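Local coordinates for protein sorbitol dehydrogenase (Gluconobacter oxydans, PDB 5ITG) that probably oxidises D-sorbitol to L-sorbose with a nicotinamide cofactor, as a two-domain, Rossmann-fold member of the mannitol dehydrogenase family, at residues His193-Leu203 with Ile217-Gly226. Sequence-based numbering, arbitrary orientation.
Sequences HNGNVARKAFL and IEENATFPNG
With CG set opposite its own carbonyl carbon (chi1 -70°), Asn-225 turns its amide to the first turn of helix 194-209, while Asn-194, its CG wedged between backbone N and carbonyl carbon, reaches back to the strand that starts at Gly-226. The exchange illustrates how a helix start can be tied to a returning chain by two side-chain amides, one from each segment, each accepting backbone N-H groups of the other. Asn-225 OD1 takes two N-H groups of the opening turn: Asn-196 N at 3.0 Å, tilted from the carbonyl plane, and Gly-195 N at 2.7 Å in a weak, strongly bent bond; Asn-196 N also keeps a weak bond to His-193 O. The same amide gives its ND2 to Asn-196 OD1 at 3.2 Å, above that carbonyl's plane, the amide planes 74° apart. A water bridges Asn-196 OD1 to Phe-223 O. In the other direction, Gly-226 N donates a nearly straight hydrogen bond (163°) to Asn-194 OD1 at 2.8 Å, in the carbonyl plane on a lone pair, and ND2 of Asn-194 is held by Asp-189 O.

In this Rossmann domain of the mannitol dehydrogenase family, two successive helices, 194-209 and 211-220, follow strand 184-187; the chain then runs back alongside helix 194-209, with Thr-222 in backbone hydrogen bonding to Val-185. Gly-195, lacking a side chain, lets the backbones close to 4.0 Å between its CA and that of Asn-225. Further along, Arg-199 CA sits over one face of the Phe-223 ring, toward its rim, in a CH-pi contact 3.8 Å from the centroid. At the far end Leu-203 CD2 packs on Ile-217 CG2, and its CD1 on Glu-218 CG.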
loop_
_atom_site.group_PDB
_atom_site.type_symbol
_atom_site.label_atom_id
_atom_site.label_comp_id
_atom_site.label_asym_id
_atom_site.label_seq_id
_atom_site.Cartn_x
_atom_site.Cartn_y
_atom_site.Cartn_z
ATOM N N HIS A 193 8.614 -5.122 4.171
ATOM C CA HIS A 193 9.463 -4.797 5.313
ATOM C C HIS A 193 9.758 -3.294 5.305
ATOM O O HIS A 193 10.915 -2.867 5.284
ATOM C CB HIS A 193 10.751 -5.619 5.271
ATOM C CG HIS A 193 10.520 -7.089 5.426
ATOM N ND1 HIS A 193 10.872 -8.005 4.460
ATOM C CD2 HIS A 193 9.938 -7.799 6.423
ATOM C CE1 HIS A 193 10.516 -9.216 4.852
ATOM N NE2 HIS A 193 9.947 -9.118 6.040
ATOM N N ASN A 194 8.693 -2.500 5.340
ATOM C CA ASN A 194 8.830 -1.047 5.312
ATOM C C ASN A 194 9.660 -0.493 6.467
ATOM O O ASN A 194 10.312 0.537 6.323
ATOM C CB ASN A 194 7.446 -0.367 5.259
ATOM C CG ASN A 194 6.502 -0.824 6.369
ATOM O OD1 ASN A 194 6.868 -1.609 7.247
ATOM N ND2 ASN A 194 5.273 -0.321 6.330
ATOM N N GLY A 195 9.639 -1.180 7.605
ATOM C CA GLY A 195 10.416 -0.730 8.744
ATOM C C GLY A 195 11.904 -0.862 8.487
ATOM O O GLY A 195 12.701 0.002 8.887
ATOM N N ASN A 196 12.291 -1.949 7.829
ATOM C CA ASN A 196 13.694 -2.170 7.512
ATOM C C ASN A 196 14.162 -1.096 6.530
ATOM O O ASN A 196 15.305 -0.649 6.588
ATOM C CB ASN A 196 13.900 -3.558 6.903
ATOM C CG ASN A 196 13.645 -4.680 7.899
ATOM O OD1 ASN A 196 13.360 -4.439 9.070
ATOM N ND2 ASN A 196 13.760 -5.913 7.434
ATOM N N VAL A 197 13.275 -0.692 5.626
ATOM C CA VAL A 197 13.606 0.348 4.654
ATOM C C VAL A 197 13.854 1.652 5.409
ATOM O O VAL A 197 14.867 2.320 5.199
ATOM C CB VAL A 197 12.460 0.563 3.642
ATOM C CG1 VAL A 197 12.762 1.770 2.756
ATOM C CG2 VAL A 197 12.287 -0.697 2.787
ATOM N N ALA A 198 12.920 2.007 6.286
ATOM C CA ALA A 198 13.034 3.212 7.091
ATOM C C ALA A 198 14.332 3.189 7.915
ATOM O O ALA A 198 15.062 4.182 7.970
ATOM C CB ALA A 198 11.829 3.326 8.012
ATOM N N ARG A 199 14.619 2.050 8.542
ATOM C CA ARG A 199 15.825 1.909 9.354
ATOM C C ARG A 199 17.083 2.194 8.532
ATOM O O ARG A 199 17.985 2.903 8.987
ATOM C CB ARG A 199 15.897 0.503 9.960
ATOM C CG ARG A 199 17.150 0.248 10.791
ATOM C CD ARG A 199 17.063 -1.069 11.548
ATOM N NE ARG A 199 16.949 -2.207 10.646
ATOM C CZ ARG A 199 16.715 -3.459 11.036
ATOM N NH1 ARG A 199 16.564 -3.744 12.324
ATOM N NH2 ARG A 199 16.631 -4.426 10.134
ATOM N N LYS A 200 17.135 1.655 7.319
ATOM C CA LYS A 200 18.282 1.860 6.438
ATOM C C LYS A 200 18.462 3.339 6.079
ATOM O O LYS A 200 19.578 3.862 6.083
ATOM C CB LYS A 200 18.110 1.051 5.149
ATOM C CG LYS A 200 19.220 1.276 4.128
ATOM C CD LYS A 200 18.909 0.601 2.804
ATOM C CE LYS A 200 18.867 -0.910 2.939
ATOM N NZ LYS A 200 18.519 -1.547 1.633
ATOM N N ALA A 201 17.359 4.007 5.772
ATOM C CA ALA A 201 17.398 5.414 5.391
ATOM C C ALA A 201 17.775 6.330 6.553
ATOM O O ALA A 201 18.697 7.144 6.441
ATOM C CB ALA A 201 16.050 5.825 4.813
ATOM N N PHE A 202 17.070 6.198 7.674
ATOM C CA PHE A 202 17.357 7.040 8.828
ATOM C C PHE A 202 18.709 6.782 9.493
ATOM O O PHE A 202 19.350 7.719 9.969
ATOM C CB PHE A 202 16.214 6.945 9.835
ATOM C CG PHE A 202 14.965 7.613 9.360
ATOM C CD1 PHE A 202 14.903 9.004 9.255
ATOM C CD2 PHE A 202 13.871 6.860 8.942
ATOM C CE1 PHE A 202 13.773 9.628 8.739
ATOM C CE2 PHE A 202 12.739 7.474 8.425
ATOM C CZ PHE A 202 12.688 8.863 8.321
ATOM N N LEU A 203 19.156 5.529 9.523
ATOM C CA LEU A 203 20.462 5.223 10.110
ATOM C C LEU A 203 21.547 5.559 9.093
ATOM O O LEU A 203 22.692 5.829 9.458
ATOM C CB LEU A 203 20.572 3.745 10.501
ATOM C CG LEU A 203 19.702 3.242 11.659
ATOM C CD1 LEU A 203 20.090 1.808 11.987
ATOM C CD2 LEU A 203 19.887 4.122 12.879
ATOM N N ILE A 217 20.649 5.860 18.120
ATOM C CA ILE A 217 19.344 5.660 17.501
ATOM C C ILE A 217 19.084 4.174 17.260
ATOM O O ILE A 217 17.997 3.667 17.545
ATOM C CB ILE A 217 19.228 6.434 16.167
ATOM C CG1 ILE A 217 19.356 7.938 16.430
ATOM C CG2 ILE A 217 17.887 6.133 15.514
ATOM C CD1 ILE A 217 19.286 8.810 15.178
ATOM N N GLU A 218 20.097 3.482 16.757
ATOM C CA GLU A 218 19.990 2.055 16.482
ATOM C C GLU A 218 19.594 1.296 17.747
ATOM O O GLU A 218 18.831 0.334 17.690
ATOM C CB GLU A 218 21.333 1.534 15.953
ATOM C CG GLU A 218 21.315 0.131 15.344
ATOM C CD GLU A 218 21.128 -0.972 16.376
ATOM O OE1 GLU A 218 21.882 -0.993 17.379
ATOM O OE2 GLU A 218 20.238 -1.829 16.177
ATOM N N GLU A 219 20.097 1.746 18.890
ATOM C CA GLU A 219 19.817 1.080 20.155
ATOM C C GLU A 219 18.545 1.502 20.871
ATOM O O GLU A 219 17.933 0.694 21.558
ATOM C CB GLU A 219 20.998 1.273 21.110
ATOM C CG GLU A 219 22.321 0.778 20.557
ATOM C CD GLU A 219 23.476 1.018 21.506
ATOM O OE1 GLU A 219 23.754 2.196 21.818
ATOM O OE2 GLU A 219 24.107 0.032 21.942
ATOM N N ASN A 220 18.136 2.755 20.711
ATOM C CA ASN A 220 16.957 3.237 21.420
ATOM C C ASN A 220 15.690 3.450 20.598
ATOM O O ASN A 220 14.582 3.283 21.107
ATOM C CB ASN A 220 17.325 4.513 22.179
ATOM C CG ASN A 220 18.326 4.248 23.291
ATOM O OD1 ASN A 220 17.982 3.682 24.330
ATOM N ND2 ASN A 220 19.578 4.631 23.065
ATOM N N ALA A 221 15.843 3.822 19.335
ATOM C CA ALA A 221 14.679 4.013 18.482
ATOM C C ALA A 221 14.259 2.633 17.992
ATOM O O ALA A 221 14.985 1.656 18.177
ATOM C CB ALA A 221 15.038 4.904 17.298
ATOM N N THR A 222 13.084 2.546 17.382
ATOM C CA THR A 222 12.609 1.277 16.842
ATOM C C THR A 222 12.024 1.575 15.467
ATOM O O THR A 222 11.563 2.699 15.221
ATOM C CB THR A 222 11.521 0.619 17.746
ATOM O OG1 THR A 222 10.380 1.480 17.841
ATOM C CG2 THR A 222 12.076 0.350 19.150
ATOM N N PHE A 223 12.062 0.582 14.579
ATOM C CA PHE A 223 11.549 0.713 13.209
ATOM C C PHE A 223 10.694 -0.512 12.858
ATOM O O PHE A 223 11.059 -1.308 11.983
ATOM C CB PHE A 223 12.706 0.807 12.205
ATOM C CG PHE A 223 13.671 1.932 12.476
ATOM C CD1 PHE A 223 14.657 1.807 13.452
ATOM C CD2 PHE A 223 13.591 3.120 11.752
ATOM C CE1 PHE A 223 15.552 2.850 13.704
ATOM C CE2 PHE A 223 14.480 4.169 11.995
ATOM C CZ PHE A 223 15.463 4.033 12.974
ATOM N N PRO A 224 9.532 -0.658 13.512
ATOM C CA PRO A 224 8.671 -1.808 13.243
ATOM C C PRO A 224 8.191 -1.880 11.811
ATOM O O PRO A 224 7.942 -0.856 11.174
ATOM C CB PRO A 224 7.516 -1.611 14.222
ATOM C CG PRO A 224 7.377 -0.110 14.246
ATOM C CD PRO A 224 8.832 0.332 14.355
ATOM N N ASN A 225 8.073 -3.104 11.309
ATOM C CA ASN A 225 7.562 -3.321 9.958
ATOM C C ASN A 225 6.052 -3.452 10.101
ATOM O O ASN A 225 5.552 -3.955 11.115
ATOM C CB ASN A 225 8.103 -4.617 9.368
ATOM C CG ASN A 225 9.575 -4.549 9.056
ATOM O OD1 ASN A 225 10.007 -3.796 8.185
ATOM N ND2 ASN A 225 10.358 -5.352 9.761
ATOM N N GLY A 226 5.330 -3.008 9.086
ATOM C CA GLY A 226 3.889 -3.116 9.127
ATOM C C GLY A 226 3.356 -3.427 7.746
ATOM O O GLY A 226 3.951 -3.042 6.738
HETATM O O HOH W 1 13.261 -2.761 11.133
#